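Uric acid degradation bifunctional protein PucL (Bacillus subtilis, PDB 6A4M) probably catalyses both the oxidation of urate, as a urate oxidase, and the decarboxylation of a downstream product in uric acid degradation. Local coordinates at residues R192-N206 against Q257-W270. Sequence-based numbering, arbitrary orientation.
Sequences RPLFVYLNISWQYEN and QLTDVSFQSQNHTW. With GOL (glycerol), chain B.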
loop_
_atom_site.group_PDB
_atom_site.type_symbol
_atom_site.label_atom_id
_atom_site.label_comp_id
_atom_site.label_asym_id
_atom_site.label_seq_id
_atom_site.Cartn_x
_atom_site.Cartn_y
_atom_site.Cartn_z
ATOM N N ARG A 192 28.748 2.370 6.481
ATOM C CA ARG A 192 28.035 1.098 6.449
ATOM C C ARG A 192 26.695 1.295 5.716
ATOM O O ARG A 192 26.006 2.292 5.961
ATOM C CB ARG A 192 27.824 0.583 7.883
ATOM C CG ARG A 192 27.762 -0.939 8.021
ATOM C CD ARG A 192 28.342 -1.465 9.335
ATOM N NE ARG A 192 27.333 -1.766 10.353
ATOM C CZ ARG A 192 26.772 -0.885 11.186
ATOM N NH1 ARG A 192 27.084 0.412 11.152
ATOM N NH2 ARG A 192 25.868 -1.309 12.067
ATOM N N PRO A 193 26.320 0.359 4.817
ATOM C CA PRO A 193 25.128 0.565 3.985
ATOM C C PRO A 193 23.822 0.431 4.769
ATOM O O PRO A 193 23.578 -0.607 5.385
ATOM C CB PRO A 193 25.243 -0.537 2.931
ATOM C CG PRO A 193 25.995 -1.619 3.611
ATOM C CD PRO A 193 26.960 -0.938 4.533
ATOM N N LEU A 194 23.001 1.480 4.731
ATOM C CA LEU A 194 21.775 1.555 5.528
ATOM C C LEU A 194 20.674 0.697 4.902
ATOM O O LEU A 194 20.285 0.934 3.758
ATOM C CB LEU A 194 21.318 3.012 5.642
ATOM C CG LEU A 194 20.025 3.335 6.393
ATOM C CD1 LEU A 194 20.001 2.710 7.781
ATOM C CD2 LEU A 194 19.849 4.844 6.477
ATOM N N PHE A 195 20.191 -0.294 5.655
ATOM C CA PHE A 195 19.140 -1.210 5.206
ATOM C C PHE A 195 17.908 -0.995 6.082
ATOM O O PHE A 195 17.925 -1.343 7.268
ATOM C CB PHE A 195 19.645 -2.666 5.291
ATOM C CG PHE A 195 18.728 -3.714 4.677
ATOM C CD1 PHE A 195 17.689 -3.395 3.795
ATOM C CD2 PHE A 195 18.952 -5.063 4.953
ATOM C CE1 PHE A 195 16.886 -4.387 3.240
ATOM C CE2 PHE A 195 18.150 -6.056 4.398
ATOM C CZ PHE A 195 17.117 -5.717 3.541
ATOM N N VAL A 196 16.857 -0.408 5.500
ATOM C CA VAL A 196 15.606 -0.129 6.230
ATOM C C VAL A 196 14.399 -0.869 5.653
ATOM O O VAL A 196 14.280 -1.037 4.436
ATOM C CB VAL A 196 15.276 1.385 6.318
ATOM C CG1 VAL A 196 16.406 2.126 7.012
ATOM C CG2 VAL A 196 14.987 2.001 4.950
ATOM N N TYR A 197 13.532 -1.326 6.557
ATOM C CA TYR A 197 12.189 -1.795 6.220
ATOM C C TYR A 197 11.253 -0.623 6.500
ATOM O O TYR A 197 11.360 0.008 7.551
ATOM C CB TYR A 197 11.764 -2.971 7.102
ATOM C CG TYR A 197 12.500 -4.291 6.951
ATOM C CD1 TYR A 197 13.679 -4.418 6.202
ATOM C CD2 TYR A 197 12.018 -5.425 7.602
ATOM C CE1 TYR A 197 14.328 -5.645 6.094
ATOM C CE2 TYR A 197 12.663 -6.649 7.503
ATOM C CZ TYR A 197 13.814 -6.757 6.751
ATOM O OH TYR A 197 14.445 -7.977 6.658
ATOM N N LEU A 198 10.337 -0.341 5.576
ATOM C CA LEU A 198 9.415 0.788 5.705
ATOM C C LEU A 198 7.977 0.375 5.432
ATOM O O LEU A 198 7.679 -0.157 4.370
ATOM C CB LEU A 198 9.807 1.905 4.731
ATOM C CG LEU A 198 11.048 2.733 5.079
ATOM C CD1 LEU A 198 11.426 3.631 3.909
ATOM C CD2 LEU A 198 10.828 3.568 6.332
ATOM N N ASN A 199 7.101 0.600 6.410
ATOM C CA ASN A 199 5.667 0.678 6.165
ATOM C C ASN A 199 5.313 2.162 6.123
ATOM O O ASN A 199 5.705 2.905 7.016
ATOM C CB ASN A 199 4.864 -0.026 7.265
ATOM C CG ASN A 199 5.075 -1.535 7.291
ATOM O OD1 ASN A 199 5.708 -2.123 6.406
ATOM N ND2 ASN A 199 4.552 -2.169 8.330
ATOM N N ILE A 200 4.596 2.588 5.082
ATOM C CA ILE A 200 4.196 3.994 4.916
ATOM C C ILE A 200 2.683 4.056 4.708
ATOM O O ILE A 200 2.159 3.383 3.823
ATOM C CB ILE A 200 4.904 4.670 3.715
ATOM C CG1 ILE A 200 6.419 4.421 3.754
ATOM C CG2 ILE A 200 4.620 6.172 3.703
ATOM C CD1 ILE A 200 7.151 4.869 2.509
ATOM N N SER A 201 2.006 4.867 5.525
ATOM C CA SER A 201 0.555 5.064 5.477
ATOM C C SER A 201 0.230 6.494 5.079
ATOM O O SER A 201 1.076 7.374 5.193
ATOM C CB SER A 201 -0.071 4.806 6.850
ATOM O OG SER A 201 0.136 3.475 7.274
ATOM N N TRP A 202 -1.002 6.716 4.627
ATOM C CA TRP A 202 -1.489 8.064 4.325
ATOM C C TRP A 202 -3.011 8.176 4.469
ATOM O O TRP A 202 -3.751 7.235 4.160
ATOM C CB TRP A 202 -1.051 8.504 2.922
ATOM C CG TRP A 202 -1.479 7.591 1.819
ATOM C CD1 TRP A 202 -2.632 7.669 1.089
ATOM C CD2 TRP A 202 -0.757 6.463 1.307
ATOM N NE1 TRP A 202 -2.675 6.658 0.158
ATOM C CE2 TRP A 202 -1.539 5.903 0.268
ATOM C CE3 TRP A 202 0.472 5.867 1.626
ATOM C CZ2 TRP A 202 -1.129 4.778 -0.456
ATOM C CZ3 TRP A 202 0.880 4.747 0.904
ATOM C CH2 TRP A 202 0.080 4.215 -0.125
ATOM N N GLN A 203 -3.456 9.334 4.952
ATOM C CA GLN A 203 -4.874 9.637 5.119
ATOM C C GLN A 203 -5.246 10.804 4.214
ATOM O O GLN A 203 -4.507 11.789 4.127
ATOM C CB GLN A 203 -5.181 9.984 6.578
ATOM C CG GLN A 203 -5.021 8.809 7.528
ATOM C CD GLN A 203 -5.390 9.155 8.959
ATOM O OE1 GLN A 203 -4.816 10.061 9.556
ATOM N NE2 GLN A 203 -6.348 8.423 9.520
ATOM N N TYR A 204 -6.388 10.682 3.542
ATOM C CA TYR A 204 -6.894 11.735 2.664
ATOM C C TYR A 204 -7.676 12.762 3.477
ATOM O O TYR A 204 -8.356 12.410 4.440
ATOM C CB TYR A 204 -7.824 11.157 1.600
ATOM C CG TYR A 204 -7.167 10.277 0.564
ATOM C CD1 TYR A 204 -6.889 8.935 0.830
ATOM C CD2 TYR A 204 -6.857 10.773 -0.701
ATOM C CE1 TYR A 204 -6.307 8.119 -0.132
ATOM C CE2 TYR A 204 -6.275 9.966 -1.667
ATOM C CZ TYR A 204 -6.000 8.642 -1.378
ATOM O OH TYR A 204 -5.430 7.842 -2.338
ATOM N N GLU A 205 -7.579 14.028 3.074
ATOM C CA GLU A 205 -8.444 15.085 3.607
ATOM C C GLU A 205 -9.891 14.784 3.212
ATOM O O GLU A 205 -10.794 14.820 4.046
ATOM C CB GLU A 205 -8.025 16.458 3.065
ATOM C CG GLU A 205 -8.643 17.646 3.799
ATOM C CD GLU A 205 -8.587 18.944 3.006
ATOM O OE1 GLU A 205 -7.752 19.069 2.083
ATOM O OE2 GLU A 205 -9.389 19.853 3.309
ATOM N N ASN A 206 -10.082 14.475 1.932
ATOM C CA ASN A 206 -11.384 14.115 1.376
ATOM C C ASN A 206 -11.425 12.610 1.121
ATOM O O ASN A 206 -10.710 12.095 0.262
ATOM C CB ASN A 206 -11.634 14.910 0.090
ATOM C CG ASN A 206 -11.926 16.379 0.362
ATOM O OD1 ASN A 206 -12.608 16.724 1.331
ATOM N ND2 ASN A 206 -11.410 17.254 -0.495
ATOM N N GLN A 257 -3.897 16.554 -1.582
ATOM C CA GLN A 257 -5.034 15.753 -1.061
ATOM C C GLN A 257 -4.820 15.201 0.357
ATOM O O GLN A 257 -5.769 15.120 1.141
ATOM C CB GLN A 257 -5.333 14.527 -1.950
ATOM C CG GLN A 257 -5.428 14.741 -3.457
ATOM C CD GLN A 257 -4.241 14.163 -4.217
ATOM O OE1 GLN A 257 -4.379 13.193 -4.962
ATOM N NE2 GLN A 257 -3.074 14.754 -4.029
ATOM N N LEU A 258 -3.585 14.796 0.663
ATOM C CA LEU A 258 -3.276 14.094 1.912
ATOM C C LEU A 258 -3.132 15.046 3.098
ATOM O O LEU A 258 -2.596 16.146 2.965
ATOM C CB LEU A 258 -1.998 13.260 1.755
ATOM C CG LEU A 258 -1.989 12.248 0.601
ATOM C CD1 LEU A 258 -0.634 11.567 0.492
ATOM C CD2 LEU A 258 -3.102 11.222 0.762
ATOM N N THR A 259 -3.615 14.601 4.257
ATOM C CA THR A 259 -3.496 15.342 5.513
ATOM C C THR A 259 -2.185 15.013 6.230
ATOM O O THR A 259 -1.512 15.906 6.743
ATOM C CB THR A 259 -4.675 15.017 6.450
ATOM O OG1 THR A 259 -5.908 15.310 5.782
ATOM C CG2 THR A 259 -4.596 15.828 7.747
ATOM N N ASP A 260 -1.845 13.728 6.279
ATOM C CA ASP A 260 -0.637 13.264 6.964
ATOM C C ASP A 260 -0.138 11.936 6.399
ATOM O O ASP A 260 -0.897 11.196 5.767
ATOM C CB ASP A 260 -0.888 13.142 8.473
ATOM C CG ASP A 260 -2.178 12.406 8.799
ATOM O OD1 ASP A 260 -2.299 11.211 8.450
ATOM O OD2 ASP A 260 -3.075 13.026 9.408
ATOM N N VAL A 261 1.145 11.662 6.638
ATOM C CA VAL A 261 1.809 10.435 6.198
ATOM C C VAL A 261 2.520 9.822 7.406
ATOM O O VAL A 261 3.365 10.479 8.012
ATOM C CB VAL A 261 2.841 10.722 5.083
ATOM C CG1 VAL A 261 3.351 9.428 4.454
ATOM C CG2 VAL A 261 2.235 11.619 4.009
ATOM N N SER A 262 2.174 8.581 7.754
ATOM C CA SER A 262 2.790 7.883 8.891
ATOM C C SER A 262 3.808 6.850 8.429
ATOM O O SER A 262 3.740 6.357 7.305
ATOM C CB SER A 262 1.733 7.219 9.763
ATOM O OG SER A 262 0.831 8.182 10.267
ATOM N N PHE A 263 4.755 6.544 9.311
ATOM C CA PHE A 263 5.872 5.658 9.007
ATOM C C PHE A 263 6.089 4.694 10.159
ATOM O O PHE A 263 6.128 5.114 11.309
ATOM C CB PHE A 263 7.155 6.471 8.799
ATOM C CG PHE A 263 7.129 7.351 7.582
ATOM C CD1 PHE A 263 6.555 8.619 7.635
ATOM C CD2 PHE A 263 7.684 6.921 6.382
ATOM C CE1 PHE A 263 6.529 9.437 6.511
ATOM C CE2 PHE A 263 7.663 7.734 5.256
ATOM C CZ PHE A 263 7.086 8.993 5.322
ATOM N N GLN A 264 6.201 3.407 9.850
ATOM C CA GLN A 264 6.786 2.437 10.768
ATOM C C GLN A 264 8.045 1.921 10.080
ATOM O O GLN A 264 7.958 1.277 9.035
ATOM C CB GLN A 264 5.806 1.307 11.090
ATOM C CG GLN A 264 4.654 1.744 11.989
ATOM C CD GLN A 264 3.851 0.583 12.562
ATOM O OE1 GLN A 264 3.809 -0.510 11.985
ATOM N NE2 GLN A 264 3.200 0.819 13.700
ATOM N N SER A 265 9.206 2.252 10.642
ATOM C CA SER A 265 10.498 1.905 10.048
ATOM C C SER A 265 11.228 0.868 10.900
ATOM O O SER A 265 11.024 0.824 12.110
ATOM C CB SER A 265 11.360 3.159 9.914
ATOM O OG SER A 265 11.842 3.584 11.179
ATOM N N GLN A 266 12.068 0.042 10.271
ATOM C CA GLN A 266 12.957 -0.883 10.995
ATOM C C GLN A 266 14.370 -0.866 10.419
ATOM O O GLN A 266 14.542 -0.936 9.206
ATOM C CB GLN A 266 12.432 -2.314 10.945
ATOM C CG GLN A 266 11.111 -2.548 11.659
ATOM C CD GLN A 266 10.669 -4.003 11.597
ATOM O OE1 GLN A 266 11.229 -4.807 10.854
ATOM N NE2 GLN A 266 9.659 -4.345 12.386
ATOM N N ASN A 267 15.370 -0.802 11.302
ATOM C CA ASN A 267 16.786 -0.805 10.916
ATOM C C ASN A 267 17.329 -2.236 10.937
ATOM O O ASN A 267 17.346 -2.872 11.988
ATOM C CB ASN A 267 17.595 0.079 11.875
ATOM C CG ASN A 267 19.021 0.333 11.397
ATOM O OD1 ASN A 267 19.550 -0.367 10.532
ATOM N ND2 ASN A 267 19.654 1.343 11.976
ATOM N N HIS A 268 17.776 -2.721 9.779
ATOM C CA HIS A 268 18.326 -4.075 9.640
ATOM C C HIS A 268 19.691 -4.035 8.953
ATOM O O HIS A 268 20.009 -4.901 8.131
ATOM C CB HIS A 268 17.354 -4.968 8.856
ATOM C CG HIS A 268 16.061 -5.221 9.565
ATOM N ND1 HIS A 268 15.894 -6.263 10.451
ATOM C CD2 HIS A 268 14.874 -4.572 9.519
ATOM C CE1 HIS A 268 14.660 -6.243 10.923
ATOM N NE2 HIS A 268 14.020 -5.226 10.373
ATOM N N THR A 269 20.502 -3.039 9.315
ATOM C CA THR A 269 21.838 -2.852 8.740
ATOM C C THR A 269 22.773 -4.013 9.120
ATOM O O THR A 269 22.753 -4.490 10.255
ATOM C CB THR A 269 22.445 -1.505 9.193
ATOM O OG1 THR A 269 21.583 -0.433 8.782
ATOM C CG2 THR A 269 23.840 -1.290 8.603
ATOM N N TRP A 270 23.581 -4.447 8.155
ATOM C CA TRP A 270 24.431 -5.635 8.302
ATOM C C TRP A 270 25.661 -5.365 9.155
ATOM O O TRP A 270 26.047 -4.212 9.361
ATOM C CB TRP A 270 24.891 -6.140 6.929
ATOM C CG TRP A 270 23.773 -6.471 5.994
ATOM C CD1 TRP A 270 22.629 -7.162 6.287
ATOM C CD2 TRP A 270 23.694 -6.131 4.606
ATOM N NE1 TRP A 270 21.842 -7.270 5.164
ATOM C CE2 TRP A 270 22.470 -6.646 4.119
ATOM C CE3 TRP A 270 24.541 -5.443 3.725
ATOM C CZ2 TRP A 270 22.067 -6.490 2.787
ATOM C CZ3 TRP A 270 24.137 -5.285 2.396
ATOM C CH2 TRP A 270 22.909 -5.810 1.943
HETATM C C1 GOL B . 7.570 -2.040 10.870
HETATM O O1 GOL B . 6.167 -2.189 11.123
HETATM C C2 GOL B . 7.843 -1.788 9.386
HETATM O O2 GOL B . 9.097 -1.118 9.217
HETATM C C3 GOL B . 7.854 -3.101 8.595
HETATM O O3 GOL B . 8.155 -2.886 7.205
#
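Tyr-197 and His-268 lie face to face at one end of this strand pair, ring centroids 3.8 Å apart and planes at 26°, with His-268 CD2 over the centre of the phenol ring. His-268 NE2 donates a hydrogen bond to Gln-266 OE1 at 2.9 Å, in the imidazole plane, which helps fix the ring's rotation. Replacing Tyr-197 by an alanine is likely to strip the stacking partner from this face of His-268, leaving the imidazole less firmly placed. Strands 194-204 and 260-267 run antiparallel in the sheet of the tunnelling (T-) fold, to which uricases belong, and alternation sorts their residues. On the side of Ile-200 and Phe-263 the pair faces helices 221-233 and 240-254, which suits apolar groups: Ile-200 CG2 makes an off-centre CH-pi contact with the Phe-263 ring, 4.2 Å from its centroid. The other side carries polar residues, and a glycerol there, probably from crystallisation, donates from O3 to Asn-199 OD1 (2.7 Å) and from O2 to Gln-264 O. Asn-267 opens an Asx turn: chi1 of -170° sends its amide forward along the chain, where OD1 accepts from Thr-269 N and, at 2.7 Å, from Thr-269 OG1. Farther along, Arg-192 NE donates to Trp-270 O at 2.9 Å, while Thr-269 CG2 covers one guanidinium face.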